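Local coordinates for iron-regulated ABC transporter siderophore-binding protein SirA (Staphylococcus aureus subsp. aureus, PDB 3MWF) that binds the iron-loaded siderophore staphyloferrin B in the cleft between two lobes and probably delivers it to an ABC transporter for import, at residues L38-V43 with L127-E132; K138-K143 with K278-L283; A153-A158 with E289-E294; P160-V165 with N219-F224; I223-S228 with N260-D265. All blocks are in the same frame, centred on the assembly; numbering follows the deposited sequence. Where two conformers were deposited one is given.

Interaction 1. Residues L38-V43 with L127-E132; sequences LGVKPV and LGKEKE
Leu38 and Val40 meet Leu127 through methyl groups, a small apolar contact in which no hydrogen bond crosses between the two segments. Leu127 supplies both of its branches: CD1 lies 4.1 Å from Leu38 CD1 and the same distance from Val40 CG2, while its CD2 approaches Val40 CG1 at 4.2 Å. One leucine methyl is thus shared between two neighbours, and the side chains cross obliquely instead of stacking in line. The second branch of Leu38 turns to the first turn of helix 130-155, where CD2 rests 3.9 Å from Glu132 CB; Ala133 and Leu136 of that helix and Met123 of helix 116-127 also touch this leucine, which is buried.

Two helix ends frame the packing. Gly39, after helix 29-37, and Gly128, after helix 116-127, each have positive phi and close a Schellman motif, and Lys129 then takes the N-cap position of helix 130-155, the long helix that spans the two lobes of this siderophore-binding fold.

The aliphatic part of a lysine makes a further kind of contact. Lys129 has CG beside its backbone N and a bend at chi2 (-77°) that sets CD 3.8 Å from Leu38 O; beyond it CE lies 4.0 Å from Val40 CG2. Val40 also touches Val24 of strand 24-26, linking the loop to the sheet of the N-terminal lobe.

Interaction 2. Residues K138-K143 with K278-L283; sequences KKYDDK and KSSLKL
Leu281 and Tyr140 come together through their first torsions: Leu281 CG stands beside its backbone N (chi1 -54°), whereas Tyr140 CG is anti to its own N (chi1 171°). Leu281 CD2 comes to the edge of the tyrosine ring, near its plane, 4.1 Å from Tyr140 CD1, and also lies 3.8 Å from Lys143 CD. The other methyl, CD1, meets Lys139 NZ at 3.7 Å, the lysine chain crossing the leucine at about a right angle.

Helices 130-155 and 277-290 run nearly parallel here, their local axes 14° apart and 10.5 Å at closest approach, helix 130-155 being the long helix that connects the two lobes of the binding protein, with helix 277-290 packed beside it. Lys143 CE reaches 3.4 Å from Leu281 O, while its NZ forms a salt bridge with Asp285. Ser280 OG approaches Tyr140 CD1 at 3.3 Å but bonds to Tyr277 O; Tyr140 OH is held by Asp187, and Lys139 NZ by the Tyr277 hydroxyl.

Interaction 3. Residues A153-A158 with E289-E294; sequences AKYKDA and EKLNIE
Lys154 reaches from the last turn of helix 130-155 to two carbonyls of the Schellman motif that ends helix 277-290. Asn292 is the positive-phi residue of that motif, and the contact illustrates how a lysine can serve carbonyls at a helix terminus. The stronger bond is from Lys154 NZ to Asn292 O, 2.9 Å long; the donor stands above the carbonyl plane, 47° out of it, with a C=O...N angle of 131°. A weak bond to Leu291 O, 3.3 Å from Lys154 NZ, is the second. The two acceptors would be expected to stabilise the ammonium charge.

The lysine chain stays extended as far as CE and bends at chi4 (89°), which turns NZ to these carbonyls. On the way CD packs 3.7 Å from Ile293 CG1, and it also lies over one face of the Tyr155 ring, offset toward the rim. Away from the contact, Lys290 NZ makes a salt bridge with Glu289 OE2, approaching from above the carboxylate plane, and Lys156 NZ makes a weak bond to Ala153 O.

Van der Waals packing completes the join. Ile293 also touches Phe147 and Asp150 of helix 130-155, and Tyr155 lies against Leu161, in the loop before strand 163-168. Across the contact, Tyr155 CE2 lies 4.1 Å from Ile293 CD1, and Tyr155 OH sits 3.6 Å from Leu291 CB.

Interaction 4. Residues P160-V165 with N219-F224; sequences PLKASV and NADHIF
Phe224 turns the edge of its ring to Ala163, whose CB lies in the ring plane 3.9 Å from Phe224 CE2. One ring face is taken by His222 CD2, 3.4 Å above the plane and offset toward the rim. Ala163, His222, Val165 and Phe224 all project to the same side of the sheet, where Leu185 of helix 179-187 packs on Ala163, Val165 and Phe224.

Ser164 and Ile223 project to the other side. Ser164 OG has chi1 65°, between its backbone N and carbonyl carbon; it touches Ile223 CG1 at 3.4 Å and bonds to Met218 O.

Strands 163-168 and 222-227 are parallel neighbours in the mixed sheet of the C-terminal lobe, their local axes 17° apart. His222 N to Lys162 O, Ser164 N to His222 O and Phe224 N to Ser164 O join them in turn.

Ahead of the strands, Asp221 turns its carboxylate to the other backbone: OD2 takes the Lys162 N-H on its anti side, though tilted out of the carboxylate plane, 2.8 Å from Lys162 N and nearly straight at 168°. A water donates to the same OD2 and to Pro160 O, while another joins Ala163 O to Asn219 O.

Interaction 5. Residues I223-S228 with N260-D265; sequences IFVVKS and NQVSDD
Lys227 reaches across to Asp264 and Asp265, and its path explains how one end of this strand pair is tied. From CB the chain sets out with CG beside the backbone N (chi1 -79°), continues extended to CD, then bends at chi3 and again at chi4. CE comes within 3.0 Å of Asp265 OD1, and NZ at the tip lies 2.7 Å from the same oxygen, a hydrogen-bonded salt bridge in which NZ approaches OD1 from above the carboxylate plane. A second, longer salt bridge runs from Lys227 NZ to Asp264 OD1 at 3.3 Å. Glu242 also makes a salt bridge to this ammonium group, whose charge probably offsets the closeness of the Glu242 and Asp264 carboxylates. With three carboxylates nearby, the lysine would be expected to hold its proton firmly. Asp264 OD1 also accepts the backbone N-H of Asp265.

Before the acids, packing and backbone bonds carry the contact. Val225 CG2 meets Val262 CG1 at 3.7 Å, the two valines crossing at an angle, and Ser263 CB lies 3.9 Å from Phe224 CD1 while Ser263 OG bonds to His222.

The ladder comprises Ile223 N to Gln261 O, Ser263 N to Ile223 O and Val225 N to Ser263 O, the last 2.8 Å and almost straight. It is parallel pairing, with short strand 262-263 at the outer edge of the C-terminal lobe's sheet, reached from strand 222-227 through intervening helices, a beta-alpha-beta crossover.

Overall arrangement
The five contacts trace the two-lobed architecture of a siderophore-binding protein. Interactions 1, 2 and 3 lie in that order along helix 130-155, with centres about 18 Å apart between neighbours and 36 Å from first to third; interactions 2 and 3 also share helix 277-290. Interactions 4 and 5 share strand 222-227, their centres about 10 Å apart, and join strands 163-168, 222-227 and 262-263 of one sheet. Along the chain both are nested inside the loops closed by interactions 2 and 3, and both touch interaction 3. Interaction 1 lies on the opposite side of the chain's centre from interactions 4 and 5; the long helix links the lobes flanking the ligand, consistent with a rather rigid frame.

Interaction 1. Residues L38-V43 with L127-E132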
# COMPACT_ATOMS: atom_id res chain seq x y z
N LEU A 38 12.03 -2.67 -10.59
CA LEU A 38 12.20 -2.90 -12.03
C LEU A 38 13.60 -2.51 -12.53
O LEU A 38 13.88 -2.59 -13.74
CB LEU A 38 11.12 -2.15 -12.82
CG LEU A 38 9.69 -2.68 -12.67
CD1 LEU A 38 8.72 -1.71 -13.29
CD2 LEU A 38 9.53 -4.05 -13.32
N GLY A 39 14.46 -2.08 -11.61
CA GLY A 39 15.87 -1.74 -11.91
C GLY A 39 16.08 -0.34 -12.44
O GLY A 39 17.12 -0.05 -13.06
N VAL A 40 15.10 0.54 -12.23
CA VAL A 40 15.16 1.92 -12.68
C VAL A 40 15.13 2.89 -11.49
O VAL A 40 14.07 3.11 -10.90
CB VAL A 40 13.98 2.26 -13.64
CG1 VAL A 40 14.10 3.68 -14.18
CG2 VAL A 40 13.91 1.27 -14.79
N LYS A 41 16.28 3.48 -11.15
CA LYS A 41 16.33 4.48 -10.07
C LYS A 41 15.72 5.81 -10.52
O LYS A 41 16.25 6.44 -11.44
CB LYS A 41 17.78 4.71 -9.59
CG LYS A 41 18.52 3.46 -9.10
CD LYS A 41 19.43 2.88 -10.19
CE LYS A 41 20.40 1.84 -9.63
NZ LYS A 41 21.27 2.43 -8.56
N PRO A 42 14.62 6.24 -9.88
CA PRO A 42 13.99 7.50 -10.27
C PRO A 42 14.94 8.69 -10.12
O PRO A 42 15.75 8.73 -9.19
CB PRO A 42 12.80 7.63 -9.29
CG PRO A 42 12.53 6.24 -8.84
CD PRO A 42 13.90 5.59 -8.76
N VAL A 43 14.86 9.64 -11.04
CA VAL A 43 15.61 10.88 -10.88
C VAL A 43 14.97 11.79 -9.84
O VAL A 43 15.64 12.66 -9.25
CB VAL A 43 15.89 11.59 -12.23
CG1 VAL A 43 16.70 10.64 -13.13
CG2 VAL A 43 14.59 12.08 -12.90
N LEU A 127 8.07 1.69 -19.03
CA LEU A 127 9.54 1.67 -18.93
C LEU A 127 10.23 0.73 -19.92
O LEU A 127 11.47 0.69 -19.96
CB LEU A 127 9.98 1.32 -17.51
CG LEU A 127 9.73 2.38 -16.43
CD1 LEU A 127 9.89 1.76 -15.05
CD2 LEU A 127 10.71 3.50 -16.62
N GLY A 128 9.43 -0.01 -20.69
CA GLY A 128 9.91 -1.12 -21.52
C GLY A 128 10.56 -2.20 -20.66
O GLY A 128 11.64 -2.72 -20.99
N LYS A 129 9.93 -2.50 -19.52
CA LYS A 129 10.39 -3.54 -18.61
C LYS A 129 9.27 -4.57 -18.38
O LYS A 129 9.08 -5.05 -17.25
CB LYS A 129 10.85 -2.93 -17.28
CG LYS A 129 12.04 -1.98 -17.37
CD LYS A 129 13.36 -2.70 -17.52
CE LYS A 129 14.49 -1.69 -17.47
NZ LYS A 129 15.77 -2.31 -17.88
N GLU A 130 8.55 -4.91 -19.44
CA GLU A 130 7.41 -5.81 -19.35
C GLU A 130 7.77 -7.20 -18.84
O GLU A 130 7.05 -7.75 -17.99
CB GLU A 130 6.68 -5.92 -20.69
CG GLU A 130 5.83 -4.70 -20.98
CD GLU A 130 5.08 -4.80 -22.29
OE1 GLU A 130 4.33 -5.79 -22.47
OE2 GLU A 130 5.22 -3.89 -23.13
N LYS A 131 8.88 -7.75 -19.34
CA LYS A 131 9.33 -9.06 -18.90
C LYS A 131 9.74 -9.02 -17.42
O LYS A 131 9.41 -9.93 -16.66
CB LYS A 131 10.49 -9.56 -19.79
CG LYS A 131 11.23 -10.82 -19.32
CD LYS A 131 10.38 -12.08 -19.40
CE LYS A 131 11.23 -13.32 -19.75
NZ LYS A 131 12.50 -13.39 -18.98
N GLU A 132 10.43 -7.96 -17.01
CA GLU A 132 10.80 -7.79 -15.60
C GLU A 132 9.56 -7.72 -14.70
O GLU A 132 9.50 -8.37 -13.66
CB GLU A 132 11.65 -6.53 -15.41
CG GLU A 132 13.08 -6.62 -16.00
CD GLU A 132 13.15 -6.40 -17.51
OE1 GLU A 132 12.11 -6.20 -18.19
OE2 GLU A 132 14.28 -6.44 -18.05

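Interaction 2. Residues K138-K143 with K278-L283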
# COMPACT_ATOMS: atom_id res chain seq x y z
N LYS A 138 4.94 -12.83 -11.10
CA LYS A 138 5.01 -14.30 -10.93
C LYS A 138 5.59 -14.67 -9.56
O LYS A 138 5.05 -15.55 -8.89
CB LYS A 138 5.83 -14.94 -12.08
CG LYS A 138 5.99 -16.46 -12.00
CD LYS A 138 4.77 -17.21 -12.55
CE LYS A 138 4.86 -17.51 -14.05
NZ LYS A 138 4.50 -16.32 -14.91
N LYS A 139 6.67 -14.01 -9.14
CA LYS A 139 7.26 -14.23 -7.83
C LYS A 139 6.27 -13.96 -6.68
O LYS A 139 6.23 -14.69 -5.69
CB LYS A 139 8.52 -13.35 -7.67
CG LYS A 139 9.30 -13.62 -6.42
CD LYS A 139 10.82 -13.38 -6.61
CE LYS A 139 11.33 -12.20 -5.77
NZ LYS A 139 10.94 -10.85 -6.32
N TYR A 140 5.48 -12.89 -6.82
CA TYR A 140 4.47 -12.60 -5.81
C TYR A 140 3.39 -13.69 -5.79
O TYR A 140 3.02 -14.18 -4.72
CB TYR A 140 3.86 -11.20 -6.02
CG TYR A 140 2.65 -10.93 -5.12
CD1 TYR A 140 2.81 -10.52 -3.80
CD2 TYR A 140 1.36 -11.06 -5.63
CE1 TYR A 140 1.69 -10.31 -2.98
CE2 TYR A 140 0.26 -10.84 -4.83
CZ TYR A 140 0.42 -10.44 -3.53
OH TYR A 140 -0.69 -10.21 -2.77
N ASP A 141 2.89 -14.05 -6.96
CA ASP A 141 1.86 -15.08 -7.09
C ASP A 141 2.31 -16.41 -6.49
O ASP A 141 1.54 -17.07 -5.78
CB ASP A 141 1.47 -15.27 -8.55
CG ASP A 141 0.61 -14.15 -9.09
OD1 ASP A 141 0.09 -13.31 -8.30
OD2 ASP A 141 0.45 -14.12 -10.33
N ASP A 142 3.57 -16.77 -6.75
CA ASP A 142 4.15 -17.96 -6.14
C ASP A 142 4.15 -17.91 -4.63
O ASP A 142 3.80 -18.89 -3.97
CB ASP A 142 5.57 -18.22 -6.68
CG ASP A 142 5.57 -18.70 -8.11
OD1 ASP A 142 4.52 -19.14 -8.63
OD2 ASP A 142 6.64 -18.62 -8.75
N LYS A 143 4.52 -16.75 -4.08
CA LYS A 143 4.58 -16.58 -2.65
C LYS A 143 3.18 -16.66 -2.04
O LYS A 143 3.00 -17.23 -0.95
CB LYS A 143 5.26 -15.26 -2.29
CG LYS A 143 5.76 -15.25 -0.88
CD LYS A 143 6.75 -14.11 -0.62
CE LYS A 143 7.06 -14.00 0.86
NZ LYS A 143 8.04 -15.03 1.28
N LYS A 278 8.07 -4.36 -3.12
CA LYS A 278 8.94 -4.96 -2.10
C LYS A 278 8.22 -5.25 -0.78
O LYS A 278 8.43 -6.30 -0.17
CB LYS A 278 10.18 -4.09 -1.85
CG LYS A 278 11.15 -4.19 -3.01
CD LYS A 278 12.33 -3.29 -2.80
CE LYS A 278 13.37 -3.52 -3.91
NZ LYS A 278 14.17 -4.80 -3.72
N SER A 279 7.34 -4.34 -0.34
CA SER A 279 6.62 -4.54 0.92
C SER A 279 5.64 -5.69 0.86
O SER A 279 5.30 -6.25 1.90
CB SER A 279 5.82 -3.31 1.33
OG SER A 279 6.68 -2.26 1.70
N SER A 280 5.14 -5.99 -0.33
CA SER A 280 4.14 -7.09 -0.46
C SER A 280 4.77 -8.41 0.01
O SER A 280 4.18 -9.14 0.82
CB SER A 280 3.54 -7.20 -1.88
OG SER A 280 4.43 -7.76 -2.85
N LEU A 281 6.00 -8.65 -0.46
CA LEU A 281 6.72 -9.86 -0.07
C LEU A 281 7.04 -9.83 1.42
O LEU A 281 6.90 -10.84 2.13
CB LEU A 281 8.00 -9.99 -0.92
CG LEU A 281 7.77 -9.95 -2.44
CD1 LEU A 281 9.12 -10.09 -3.17
CD2 LEU A 281 6.81 -11.06 -2.91
N LYS A 282 7.46 -8.66 1.91
CA LYS A 282 7.70 -8.49 3.34
C LYS A 282 6.46 -8.68 4.23
O LYS A 282 6.56 -9.23 5.32
CB LYS A 282 8.35 -7.13 3.60
CG LYS A 282 8.84 -6.95 4.99
CD LYS A 282 10.23 -7.56 5.12
CE LYS A 282 10.91 -7.07 6.37
NZ LYS A 282 10.34 -7.77 7.56
N LEU A 283 5.31 -8.20 3.78
CA LEU A 283 4.08 -8.37 4.53
C LEU A 283 3.75 -9.87 4.69
O LEU A 283 3.47 -10.34 5.81
CB LEU A 283 2.93 -7.58 3.87
CG LEU A 283 1.63 -7.40 4.66
CD1 LEU A 283 0.79 -6.26 4.08
CD2 LEU A 283 0.80 -8.70 4.68

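Interaction 3. Residues A153-A158 with E289-E294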
# COMPACT_ATOMS: atom_id res chain seq x y z
N ALA A 153 -2.62 -25.88 5.76
CA ALA A 153 -1.95 -26.93 6.56
C ALA A 153 -2.02 -26.65 8.07
O ALA A 153 -2.25 -27.58 8.86
CB ALA A 153 -0.51 -27.14 6.09
N LYS A 154 -1.87 -25.39 8.48
CA LYS A 154 -1.94 -25.07 9.91
C LYS A 154 -3.37 -25.05 10.43
O LYS A 154 -3.67 -25.63 11.49
CB LYS A 154 -1.27 -23.73 10.21
CG LYS A 154 -1.32 -23.34 11.68
CD LYS A 154 -0.90 -21.92 11.85
CE LYS A 154 -1.22 -21.37 13.23
NZ LYS A 154 -0.14 -21.59 14.21
N TYR A 155 -4.25 -24.37 9.71
CA TYR A 155 -5.58 -24.07 10.24
C TYR A 155 -6.63 -25.12 9.90
O TYR A 155 -7.67 -25.19 10.57
CB TYR A 155 -6.03 -22.68 9.79
CG TYR A 155 -5.19 -21.57 10.40
CD1 TYR A 155 -5.29 -21.27 11.76
CD2 TYR A 155 -4.33 -20.80 9.61
CE1 TYR A 155 -4.54 -20.24 12.33
CE2 TYR A 155 -3.58 -19.76 10.16
CZ TYR A 155 -3.69 -19.49 11.52
OH TYR A 155 -2.95 -18.47 12.08
N LYS A 156 -6.35 -25.93 8.88
CA LYS A 156 -7.22 -27.05 8.46
C LYS A 156 -8.67 -26.61 8.26
O LYS A 156 -8.91 -25.71 7.45
CB LYS A 156 -7.09 -28.23 9.42
CG LYS A 156 -5.63 -28.65 9.67
CD LYS A 156 -5.55 -30.02 10.31
CE LYS A 156 -4.15 -30.59 10.17
NZ LYS A 156 -3.21 -29.88 11.08
N ASP A 157 -9.61 -27.22 8.99
CA ASP A 157 -11.04 -26.89 8.87
C ASP A 157 -11.37 -25.44 9.22
O ASP A 157 -12.43 -24.94 8.82
CB ASP A 157 -11.90 -27.83 9.73
CG ASP A 157 -12.13 -29.20 9.09
OD1 ASP A 157 -11.57 -29.50 8.00
OD2 ASP A 157 -12.89 -29.99 9.69
N ALA A 158 -10.49 -24.77 9.97
CA ALA A 158 -10.74 -23.36 10.28
C ALA A 158 -10.33 -22.40 9.14
O ALA A 158 -10.68 -21.23 9.18
CB ALA A 158 -10.10 -22.94 11.61
N GLU A 289 5.46 -15.08 10.49
CA GLU A 289 5.96 -14.84 11.84
C GLU A 289 4.85 -14.54 12.86
O GLU A 289 4.80 -15.18 13.92
CB GLU A 289 6.99 -13.70 11.81
CG GLU A 289 7.70 -13.46 13.10
CD GLU A 289 8.42 -12.14 13.07
OE1 GLU A 289 9.33 -12.01 12.23
OE2 GLU A 289 8.05 -11.22 13.85
N LYS A 290 3.97 -13.59 12.56
CA LYS A 290 2.96 -13.15 13.51
C LYS A 290 1.91 -14.24 13.74
O LYS A 290 1.34 -14.31 14.82
CB LYS A 290 2.26 -11.84 13.08
CG LYS A 290 3.20 -10.59 12.97
CD LYS A 290 3.90 -10.22 14.26
CE LYS A 290 4.77 -8.93 14.07
NZ LYS A 290 6.04 -9.17 13.31
N LEU A 291 1.69 -15.08 12.73
CA LEU A 291 0.69 -16.16 12.83
C LEU A 291 1.30 -17.51 13.23
O LEU A 291 0.57 -18.50 13.39
CB LEU A 291 -0.10 -16.29 11.52
CG LEU A 291 -0.97 -15.06 11.20
CD1 LEU A 291 -1.76 -15.32 9.97
CD2 LEU A 291 -1.89 -14.80 12.36
N ASN A 292 2.62 -17.54 13.38
CA ASN A 292 3.36 -18.77 13.70
C ASN A 292 2.96 -19.90 12.75
O ASN A 292 2.49 -20.95 13.18
CB ASN A 292 3.12 -19.16 15.16
CG ASN A 292 4.04 -20.27 15.62
OD1 ASN A 292 5.18 -20.38 15.16
ND2 ASN A 292 3.54 -21.11 16.52
N ILE A 293 3.11 -19.64 11.44
CA ILE A 293 2.81 -20.59 10.39
C ILE A 293 4.13 -21.17 9.88
O ILE A 293 5.05 -20.44 9.55
CB ILE A 293 2.06 -19.92 9.21
CG1 ILE A 293 0.69 -19.39 9.67
CG2 ILE A 293 1.92 -20.88 8.02
CD1 ILE A 293 -0.01 -18.51 8.60
N GLU A 294 4.22 -22.50 9.84
CA GLU A 294 5.40 -23.16 9.32
C GLU A 294 5.46 -23.07 7.81
O GLU A 294 4.49 -23.41 7.11
CB GLU A 294 5.41 -24.63 9.76
CG GLU A 294 6.79 -25.15 10.06
CD GLU A 294 6.77 -26.12 11.21
OE1 GLU A 294 7.41 -25.82 12.24
OE2 GLU A 294 6.08 -27.17 11.11

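Interaction 4. Residues P160-V165 with N219-F224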
# COMPACT_ATOMS: atom_id res chain seq x y z
N PRO A 160 -10.76 -20.84 5.47
CA PRO A 160 -10.08 -19.53 5.70
C PRO A 160 -10.51 -18.77 6.95
O PRO A 160 -11.70 -18.77 7.32
CB PRO A 160 -10.49 -18.73 4.46
CG PRO A 160 -11.94 -19.24 4.19
CD PRO A 160 -11.77 -20.75 4.39
N LEU A 161 -9.55 -18.08 7.57
CA LEU A 161 -9.80 -17.21 8.69
C LEU A 161 -10.37 -15.90 8.15
O LEU A 161 -10.03 -15.48 7.04
CB LEU A 161 -8.50 -16.88 9.43
CG LEU A 161 -7.75 -18.07 10.03
CD1 LEU A 161 -6.54 -17.55 10.80
CD2 LEU A 161 -8.69 -18.90 10.90
N LYS A 162 -11.21 -15.27 8.95
CA LYS A 162 -11.53 -13.86 8.73
C LYS A 162 -10.48 -12.95 9.38
O LYS A 162 -10.01 -13.20 10.50
CB LYS A 162 -12.93 -13.55 9.24
CG LYS A 162 -14.00 -14.15 8.36
CD LYS A 162 -15.39 -13.91 8.93
CE LYS A 162 -15.84 -15.02 9.85
NZ LYS A 162 -17.19 -14.74 10.46
N ALA A 163 -10.11 -11.90 8.65
CA ALA A 163 -9.09 -10.95 9.12
C ALA A 163 -9.65 -9.54 9.04
O ALA A 163 -10.53 -9.26 8.22
CB ALA A 163 -7.81 -11.06 8.24
N SER A 164 -9.15 -8.66 9.91
CA SER A 164 -9.34 -7.21 9.67
C SER A 164 -8.03 -6.52 9.99
O SER A 164 -7.24 -7.02 10.80
CB SER A 164 -10.48 -6.62 10.49
OG SER A 164 -10.24 -6.67 11.90
N VAL A 165 -7.81 -5.38 9.33
CA VAL A 165 -6.63 -4.56 9.54
C VAL A 165 -7.15 -3.23 10.11
O VAL A 165 -7.87 -2.48 9.42
CB VAL A 165 -5.88 -4.33 8.20
CG1 VAL A 165 -4.66 -3.40 8.43
CG2 VAL A 165 -5.44 -5.69 7.64
N ASN A 219 -14.88 -7.05 13.44
CA ASN A 219 -14.81 -8.43 13.93
C ASN A 219 -14.13 -9.38 12.94
O ASN A 219 -14.35 -9.31 11.74
CB ASN A 219 -16.20 -8.98 14.31
CG ASN A 219 -16.08 -10.18 15.24
OD1 ASN A 219 -15.13 -10.26 16.06
ND2 ASN A 219 -16.99 -11.14 15.10
N ALA A 220 -13.29 -10.28 13.47
CA ALA A 220 -12.47 -11.17 12.68
C ALA A 220 -11.92 -12.24 13.60
O ALA A 220 -11.94 -12.09 14.83
CB ALA A 220 -11.31 -10.39 12.05
N ASP A 221 -11.46 -13.34 13.01
CA ASP A 221 -10.70 -14.37 13.75
C ASP A 221 -9.29 -13.91 14.16
O ASP A 221 -8.76 -14.35 15.18
CB ASP A 221 -10.60 -15.63 12.92
CG ASP A 221 -11.97 -16.15 12.52
OD1 ASP A 221 -12.87 -16.17 13.39
OD2 ASP A 221 -12.13 -16.47 11.34
N HIS A 222 -8.70 -13.02 13.36
CA HIS A 222 -7.42 -12.39 13.71
C HIS A 222 -7.45 -10.92 13.27
O HIS A 222 -7.92 -10.62 12.17
CB HIS A 222 -6.27 -13.11 13.00
CG HIS A 222 -4.93 -12.81 13.62
ND1 HIS A 222 -4.31 -13.68 14.50
CD2 HIS A 222 -4.14 -11.72 13.53
CE1 HIS A 222 -3.19 -13.12 14.94
NE2 HIS A 222 -3.06 -11.94 14.36
N ILE A 223 -6.89 -10.06 14.11
CA ILE A 223 -6.89 -8.61 13.84
C ILE A 223 -5.46 -8.11 13.82
O ILE A 223 -4.67 -8.43 14.71
CB ILE A 223 -7.75 -7.84 14.88
CG1 ILE A 223 -9.24 -8.20 14.71
CG2 ILE A 223 -7.51 -6.30 14.80
CD1 ILE A 223 -10.16 -7.57 15.79
N PHE A 224 -5.14 -7.33 12.80
CA PHE A 224 -3.81 -6.79 12.62
C PHE A 224 -3.90 -5.32 12.91
O PHE A 224 -4.66 -4.60 12.25
CB PHE A 224 -3.39 -7.04 11.16
CG PHE A 224 -3.31 -8.50 10.82
CD1 PHE A 224 -2.18 -9.23 11.20
CD2 PHE A 224 -4.38 -9.17 10.21
CE1 PHE A 224 -2.09 -10.58 10.92
CE2 PHE A 224 -4.31 -10.53 9.91
CZ PHE A 224 -3.15 -11.25 10.27
O HOH W 1 -13.65 -18.06 9.86
O HOH W 2 -13.36 -9.61 9.08

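Interaction 5. Residues I223-S228 with N260-D265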
# COMPACT_ATOMS: atom_id res chain seq x y z
N ILE A 223 -6.89 -10.06 14.11
CA ILE A 223 -6.89 -8.61 13.84
C ILE A 223 -5.46 -8.11 13.82
O ILE A 223 -4.67 -8.43 14.71
CB ILE A 223 -7.75 -7.84 14.88
CG1 ILE A 223 -9.24 -8.20 14.71
CG2 ILE A 223 -7.51 -6.30 14.80
CD1 ILE A 223 -10.16 -7.57 15.79
N PHE A 224 -5.14 -7.33 12.80
CA PHE A 224 -3.81 -6.79 12.62
C PHE A 224 -3.90 -5.32 12.91
O PHE A 224 -4.66 -4.60 12.25
CB PHE A 224 -3.39 -7.04 11.16
CG PHE A 224 -3.31 -8.50 10.82
CD1 PHE A 224 -2.18 -9.23 11.20
CD2 PHE A 224 -4.38 -9.17 10.21
CE1 PHE A 224 -2.09 -10.58 10.92
CE2 PHE A 224 -4.31 -10.53 9.91
CZ PHE A 224 -3.15 -11.25 10.27
N VAL A 225 -3.15 -4.86 13.92
CA VAL A 225 -3.25 -3.46 14.34
C VAL A 225 -2.06 -2.62 13.84
O VAL A 225 -0.91 -2.96 14.11
CB VAL A 225 -3.35 -3.37 15.87
CG1 VAL A 225 -3.30 -1.92 16.35
CG2 VAL A 225 -4.64 -4.01 16.35
N VAL A 226 -2.36 -1.51 13.17
CA VAL A 226 -1.32 -0.59 12.64
C VAL A 226 -1.51 0.78 13.26
O VAL A 226 -2.59 1.37 13.17
CB VAL A 226 -1.41 -0.45 11.10
CG1 VAL A 226 -0.26 0.42 10.57
CG2 VAL A 226 -1.39 -1.79 10.39
N LYS A 227 -0.47 1.29 13.93
CA LYS A 227 -0.52 2.64 14.51
C LYS A 227 0.15 3.53 13.47
O LYS A 227 1.34 3.36 13.20
CB LYS A 227 0.24 2.67 15.84
CG LYS A 227 -0.58 2.07 16.98
CD LYS A 227 0.20 2.08 18.30
CE LYS A 227 1.22 0.97 18.37
NZ LYS A 227 0.57 -0.37 18.58
N SER A 228 -0.61 4.43 12.85
CA SER A 228 -0.06 5.22 11.74
C SER A 228 -0.91 6.44 11.49
O SER A 228 -2.12 6.35 11.32
CB SER A 228 0.01 4.36 10.47
OG SER A 228 0.57 5.09 9.37
N ASN A 260 -7.20 -13.90 22.02
CA ASN A 260 -5.80 -13.48 22.01
C ASN A 260 -5.15 -13.63 20.63
O ASN A 260 -4.04 -14.16 20.48
CB ASN A 260 -5.02 -14.27 23.10
CG ASN A 260 -3.68 -13.65 23.43
OD1 ASN A 260 -3.50 -12.43 23.38
ND2 ASN A 260 -2.74 -14.51 23.81
N GLN A 261 -5.86 -13.16 19.59
CA GLN A 261 -5.42 -13.31 18.22
C GLN A 261 -5.29 -11.92 17.61
O GLN A 261 -5.89 -11.64 16.57
CB GLN A 261 -6.44 -14.10 17.41
CG GLN A 261 -6.40 -15.61 17.67
CD GLN A 261 -5.07 -16.23 17.33
OE1 GLN A 261 -4.43 -16.83 18.19
NE2 GLN A 261 -4.63 -16.07 16.09
N VAL A 262 -4.55 -11.05 18.28
CA VAL A 262 -4.34 -9.68 17.79
C VAL A 262 -2.85 -9.54 17.58
O VAL A 262 -2.06 -9.89 18.48
CB VAL A 262 -4.88 -8.62 18.80
CG1 VAL A 262 -4.64 -7.20 18.29
CG2 VAL A 262 -6.37 -8.79 19.05
N SER A 263 -2.45 -9.10 16.38
CA SER A 263 -1.05 -8.74 16.13
C SER A 263 -0.89 -7.24 16.25
O SER A 263 -1.46 -6.50 15.45
CB SER A 263 -0.58 -9.20 14.76
OG SER A 263 -0.62 -10.61 14.61
N ASP A 264 -0.12 -6.83 17.25
CA ASP A 264 0.01 -5.44 17.64
C ASP A 264 1.34 -4.92 17.11
O ASP A 264 2.17 -5.70 16.68
CB ASP A 264 0.02 -5.35 19.17
CG ASP A 264 -0.80 -4.21 19.67
OD1 ASP A 264 -0.98 -3.23 18.91
OD2 ASP A 264 -1.27 -4.29 20.84
N ASP A 265 1.55 -3.61 17.18
CA ASP A 265 2.80 -3.01 16.69
C ASP A 265 3.39 -3.64 15.42
O ASP A 265 4.48 -4.22 15.41
CB ASP A 265 3.85 -2.95 17.79
CG ASP A 265 3.95 -1.58 18.39
OD1 ASP A 265 3.08 -1.26 19.25
OD2 ASP A 265 4.88 -0.83 18.01